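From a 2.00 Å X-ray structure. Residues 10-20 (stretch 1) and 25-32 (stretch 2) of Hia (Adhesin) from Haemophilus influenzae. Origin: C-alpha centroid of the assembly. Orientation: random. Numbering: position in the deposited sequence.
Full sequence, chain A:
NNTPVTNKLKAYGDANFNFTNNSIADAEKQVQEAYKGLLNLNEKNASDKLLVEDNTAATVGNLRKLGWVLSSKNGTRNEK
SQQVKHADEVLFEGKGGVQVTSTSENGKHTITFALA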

ATOM      1  N   LYS A  10      14.132  -9.955   6.804  1.00 28.89           N
ATOM      2  CA  LYS A  10      13.653 -11.174   6.152  1.00 29.00           C
ATOM      3  C   LYS A  10      12.237 -10.951   5.658  1.00 28.98           C
ATOM      4  O   LYS A  10      11.606  -9.943   5.971  1.00 29.92           O
ATOM      5  CB  LYS A  10      13.654 -12.353   7.125  1.00 34.32           C
ATOM      6  CG  LYS A  10      14.942 -12.534   7.915  1.00 40.54           C
ATOM      7  CD  LYS A  10      14.801 -13.652   8.948  1.00 57.79           C
ATOM      8  CE  LYS A  10      16.050 -13.769   9.819  1.00 68.03           C
ATOM      9  NZ  LYS A  10      17.259 -14.127   9.014  1.00 74.84           N
ATOM     10  N   ALA A  11      11.750 -11.907   4.882  1.00 26.96           N
ATOM     11  CA  ALA A  11      10.374 -11.911   4.446  1.00 29.03           C
ATOM     12  C   ALA A  11       9.606 -12.893   5.309  1.00 29.19           C
ATOM     13  O   ALA A  11      10.171 -13.838   5.854  1.00 27.31           O
ATOM     14  CB  ALA A  11      10.301 -12.332   2.987  1.00 32.30           C
ATOM     15  N   TYR A  12       8.309 -12.682   5.433  1.00 22.57           N
ATOM     16  CA  TYR A  12       7.484 -13.702   6.030  1.00 26.28           C
ATOM     17  C   TYR A  12       7.611 -14.984   5.206  1.00 24.98           C
ATOM     18  O   TYR A  12       7.726 -14.929   3.976  1.00 25.92           O
ATOM     19  CB  TYR A  12       6.045 -13.253   6.071  1.00 25.24           C
ATOM     20  CG  TYR A  12       5.814 -12.198   7.113  1.00 28.41           C
ATOM     21  CD1 TYR A  12       5.922 -12.498   8.460  1.00 20.10           C
ATOM     22  CD2 TYR A  12       5.514 -10.889   6.748  1.00 32.84           C
ATOM     23  CE1 TYR A  12       5.722 -11.522   9.424  1.00 33.79           C
ATOM     24  CE2 TYR A  12       5.306  -9.917   7.697  1.00 31.84           C
ATOM     25  CZ  TYR A  12       5.406 -10.231   9.029  1.00 35.01           C
ATOM     26  OH  TYR A  12       5.195  -9.247   9.978  1.00 34.25           O
ATOM     27  N   GLY A  13       7.612 -16.122   5.896  1.00 23.58           N
ATOM     28  CA  GLY A  13       7.759 -17.434   5.261  1.00 22.26           C
ATOM     29  C   GLY A  13       9.181 -17.945   5.306  1.00 35.64           C
ATOM     30  O   GLY A  13       9.429 -19.113   5.010  1.00 37.22           O
ATOM     31  N   ASP A  14      10.119 -17.068   5.657  1.00 29.12           N
ATOM     32  CA  ASP A  14      11.524 -17.449   5.730  1.00 39.30           C
ATOM     33  C   ASP A  14      11.669 -18.506   6.825  1.00 37.56           C
ATOM     34  O   ASP A  14      11.068 -18.384   7.898  1.00 36.75           O
ATOM     35  CB  ASP A  14      12.392 -16.221   6.035  1.00 42.75           C
ATOM     36  CG  ASP A  14      13.892 -16.486   5.870  1.00 61.80           C
ATOM     37  OD1 ASP A  14      14.418 -17.455   6.468  1.00 68.24           O
ATOM     38  OD2 ASP A  14      14.558 -15.702   5.155  1.00 66.40           O
ATOM     39  N   ALA A  15      12.486 -19.521   6.567  1.00 39.13           N
ATOM     40  CA  ALA A  15      12.594 -20.680   7.459  1.00 44.90           C
ATOM     41  C   ALA A  15      13.190 -20.403   8.837  1.00 50.24           C
ATOM     42  O   ALA A  15      12.869 -21.103   9.797  1.00 53.70           O
ATOM     43  CB  ALA A  15      13.374 -21.802   6.778  1.00 46.29           C
ATOM     44  N   ASN A  16      14.080 -19.424   8.950  1.00 52.14           N
ATOM     45  CA  ASN A  16      14.742 -19.225  10.247  1.00 63.51           C
ATOM     46  C   ASN A  16      14.148 -18.130  11.140  1.00 55.33           C
ATOM     47  O   ASN A  16      14.822 -17.599  12.020  1.00 53.88           O
ATOM     48  CB  ASN A  16      16.265 -19.086  10.107  1.00 78.83           C
ATOM     49  CG  ASN A  16      16.675 -18.308   8.877  1.00 86.62           C
ATOM     50  OD1 ASN A  16      15.962 -17.410   8.423  1.00 86.06           O
ATOM     51  ND2 ASN A  16      17.839 -18.645   8.331  1.00 88.01           N
ATOM     52  N   PHE A  17      12.885 -17.803  10.896  1.00 51.66           N
ATOM     53  CA  PHE A  17      12.120 -16.941  11.782  1.00 48.95           C
ATOM     54  C   PHE A  17      11.961 -17.715  13.070  1.00 51.03           C
ATOM     55  O   PHE A  17      11.698 -18.920  13.043  1.00 46.42           O
ATOM     56  CB  PHE A  17      10.753 -16.642  11.166  1.00 48.73           C
ATOM     57  CG  PHE A  17       9.787 -15.957  12.100  1.00 45.88           C
ATOM     58  CD1 PHE A  17       9.687 -14.582  12.118  1.00 43.39           C
ATOM     59  CD2 PHE A  17       8.960 -16.694  12.931  1.00 42.53           C
ATOM     60  CE1 PHE A  17       8.791 -13.947  12.962  1.00 43.73           C
ATOM     61  CE2 PHE A  17       8.061 -16.070  13.773  1.00 37.51           C
ATOM     62  CZ  PHE A  17       7.977 -14.693  13.788  1.00 45.27           C
ATOM     63  N   ASN A  18      12.138 -17.042  14.201  1.00 40.40           N
ATOM     64  CA  ASN A  18      12.094 -17.739  15.483  1.00 44.05           C
ATOM     65  C   ASN A  18      10.817 -17.447  16.246  1.00 45.26           C
ATOM     66  O   ASN A  18      10.611 -16.332  16.755  1.00 35.91           O
ATOM     67  CB  ASN A  18      13.298 -17.369  16.341  1.00 51.61           C
ATOM     68  CG  ASN A  18      13.234 -17.992  17.723  1.00 58.74           C
ATOM     69  OD1 ASN A  18      12.233 -17.867  18.430  1.00 62.26           O
ATOM     70  ND2 ASN A  18      14.305 -18.661  18.116  1.00 57.34           N
ATOM     71  N   PHE A  19       9.975 -18.465  16.353  1.00 37.26           N
ATOM     72  CA  PHE A  19       8.652 -18.291  16.936  1.00 47.70           C
ATOM     73  C   PHE A  19       8.665 -17.842  18.397  1.00 48.76           C
ATOM     74  O   PHE A  19       7.803 -17.063  18.821  1.00 54.29           O
ATOM     75  CB  PHE A  19       7.820 -19.556  16.740  1.00 48.67           C
ATOM     76  CG  PHE A  19       7.435 -19.783  15.319  1.00 42.40           C
ATOM     77  CD1 PHE A  19       6.341 -19.134  14.775  1.00 44.16           C
ATOM     78  CD2 PHE A  19       8.190 -20.601  14.513  1.00 40.71           C
ATOM     79  CE1 PHE A  19       5.989 -19.326  13.460  1.00 35.88           C
ATOM     80  CE2 PHE A  19       7.841 -20.801  13.198  1.00 36.60           C
ATOM     81  CZ  PHE A  19       6.743 -20.165  12.672  1.00 35.00           C
ATOM     82  N   THR A  20       9.651 -18.310  19.154  1.00 49.24           N
ATOM     83  CA  THR A  20       9.766 -17.968  20.572  1.00 58.20           C
ATOM     84  C   THR A  20       9.886 -16.467  20.812  1.00 58.70           C
ATOM     85  O   THR A  20       9.220 -15.909  21.691  1.00 56.23           O
ATOM     86  CB  THR A  20      10.989 -18.654  21.217  1.00 69.33           C
ATOM     87  OG1 THR A  20      10.727 -20.053  21.378  1.00 75.69           O
ATOM     88  CG2 THR A  20      11.283 -18.048  22.579  1.00 72.66           C
ATOM     89  N   ALA A  25       0.936 -12.347  16.764  1.00 37.74           N
ATOM     90  CA  ALA A  25       0.518 -11.633  15.570  1.00 39.23           C
ATOM     91  C   ALA A  25       1.479 -11.872  14.409  1.00 36.94           C
ATOM     92  O   ALA A  25       1.051 -12.065  13.275  1.00 33.42           O
ATOM     93  CB  ALA A  25       0.389 -10.113  15.857  1.00 38.44           C
ATOM     94  N   ASP A  26       2.776 -11.840  14.703  1.00 38.86           N
ATOM     95  CA  ASP A  26       3.804 -12.089  13.698  1.00 34.28           C
ATOM     96  C   ASP A  26       3.849 -13.556  13.292  1.00 31.89           C
ATOM     97  O   ASP A  26       3.968 -13.868  12.115  1.00 38.69           O
ATOM     98  CB  ASP A  26       5.171 -11.677  14.229  1.00 34.22           C
ATOM     99  N   ALA A  27       3.792 -14.452  14.279  1.00 30.77           N
ATOM    100  CA  ALA A  27       3.715 -15.890  14.007  1.00 30.53           C
ATOM    101  C   ALA A  27       2.600 -16.218  13.025  1.00 33.68           C
ATOM    102  O   ALA A  27       2.770 -17.053  12.132  1.00 33.69           O
ATOM    103  CB  ALA A  27       3.497 -16.651  15.315  1.00 32.89           C
ATOM    104  N   GLU A  28       1.446 -15.584  13.220  1.00 33.37           N
ATOM    105  CA  GLU A  28       0.278 -15.799  12.357  1.00 41.65           C
ATOM    106  C   GLU A  28       0.540 -15.379  10.914  1.00 33.68           C
ATOM    107  O   GLU A  28       0.065 -16.013   9.972  1.00 36.14           O
ATOM    108  CB  GLU A  28      -0.963 -15.073  12.908  1.00 47.44           C
ATOM    109  CG  GLU A  28      -1.511 -15.670  14.209  1.00 54.57           C
ATOM    110  CD  GLU A  28      -2.805 -15.007  14.699  1.00 59.63           C
ATOM    111  OE1 GLU A  28      -3.041 -13.814  14.394  1.00 64.82           O
ATOM    112  OE2 GLU A  28      -3.588 -15.693  15.395  1.00 54.63           O
ATOM    113  N   LYS A  29       1.299 -14.308  10.735  1.00 26.54           N
ATOM    114  CA  LYS A  29       1.673 -13.895   9.401  1.00 19.85           C
ATOM    115  C   LYS A  29       2.729 -14.822   8.806  1.00 24.96           C
ATOM    116  O   LYS A  29       2.691 -15.149   7.622  1.00 26.17           O
ATOM    117  CB  LYS A  29       2.187 -12.450   9.403  1.00 21.18           C
ATOM    118  CG  LYS A  29       1.084 -11.466   9.759  1.00 22.88           C
ATOM    119  CD  LYS A  29       1.597 -10.007   9.832  1.00 27.05           C
ATOM    120  CE  LYS A  29       0.518  -9.081  10.408  1.00 28.88           C
ATOM    121  NZ  LYS A  29       0.877  -7.607  10.295  1.00 32.82           N
ATOM    122  N   GLN A  30       3.676 -15.219   9.635  1.00 26.75           N
ATOM    123  CA  GLN A  30       4.784 -16.053   9.189  1.00 25.96           C
ATOM    124  C   GLN A  30       4.310 -17.339   8.519  1.00 28.11           C
ATOM    125  O   GLN A  30       4.932 -17.808   7.553  1.00 27.60           O
ATOM    126  CB  GLN A  30       5.714 -16.345  10.371  1.00 24.74           C
ATOM    127  CG  GLN A  30       6.711 -17.482  10.153  1.00 31.07           C
ATOM    128  CD  GLN A  30       7.864 -17.113   9.243  1.00 29.51           C
ATOM    129  OE1 GLN A  30       7.940 -15.998   8.733  1.00 25.82           O
ATOM    130  NE2 GLN A  30       8.757 -18.083   8.997  1.00 27.33           N
ATOM    131  N   VAL A  31       3.200 -17.901   9.000  1.00 28.40           N
ATOM    132  CA  VAL A  31       2.752 -19.233   8.540  1.00 25.63           C
ATOM    133  C   VAL A  31       1.677 -19.209   7.459  1.00 26.41           C
ATOM    134  O   VAL A  31       1.274 -20.273   6.953  1.00 27.22           O
ATOM    135  CB  VAL A  31       2.209 -20.092   9.703  1.00 30.23           C
ATOM    136  CG1 VAL A  31       3.288 -20.354  10.733  1.00 26.48           C
ATOM    137  CG2 VAL A  31       0.981 -19.409  10.345  1.00 29.87           C
ATOM    138  N   GLN A  32       1.204 -18.010   7.102  1.00 25.60           N
ATOM    139  CA  GLN A  32       0.203 -17.869   6.046  1.00 26.19           C
ATOM    140  C   GLN A  32       0.800 -17.611   4.652  1.00 28.48           C
ATOM    141  O   GLN A  32       1.581 -16.675   4.465  1.00 26.88           O
ATOM    142  CB  GLN A  32      -0.783 -16.748   6.401  1.00 28.18           C
ATOM    143  CG  GLN A  32      -1.706 -17.082   7.556  1.00 30.45           C
ATOM    144  CD  GLN A  32      -2.657 -15.939   7.862  1.00 46.05           C
ATOM    145  OE1 GLN A  32      -3.713 -15.813   7.238  1.00 56.30           O
ATOM    146  NE2 GLN A  32      -2.285 -15.097   8.825  1.00 42.51           N
TER
HETATM  147  O   HOH W   1      10.061 -13.971   8.679  1.00 31.87           O
HETATM  148  O   HOH W   2      10.235 -20.360  11.086  1.00 48.10           O

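A buried amide can organise an irregular segment because it offers a donor and an acceptor at once, and Gln30 of the Hia adhesin is a clear example. Its chi1 is t (165°) and its chi2 p (75°), so the side chain leaves the helix and then bends, bringing the amide closer to the opposing loop than the CA-to-CB direction alone would suggest. Gln30 OE1 accepts a hydrogen bond from Gly13 N at 2.9 Å, while Gln30 NE2 donates one to Asp14 O at 2.6 Å. Gly13 lies in a type II turn from Ala11 to Asp14, and Asp14 begins a type I turn to Phe17; at the Gly13 backbone angles (97°/-13°) a CB would be jammed against the preceding carbonyl oxygen. A water donates to both Ala11 O and Gln30 OE1, further tying the turn to the amide.

Aromatic rings pack around the aliphatic part of Gln30 and its helix neighbours. The CA-to-CB bond of Phe17 points toward the helix, and its ring, with chi1 t (170°), lies with Gln30 CG off-centre over it, 4.1 Å from the Phe17 ring centroid. Tyr12, with chi1 m, offers a face to Lys29 CB, 3.9 Å from its centroid; the extended lysine then carries NZ away to a partner elsewhere in the structure. More exposed, Phe19 uses chi1 m to bring CD1 within 3.8 Å of Ala27 CB, whose small methyl meets the ring edge.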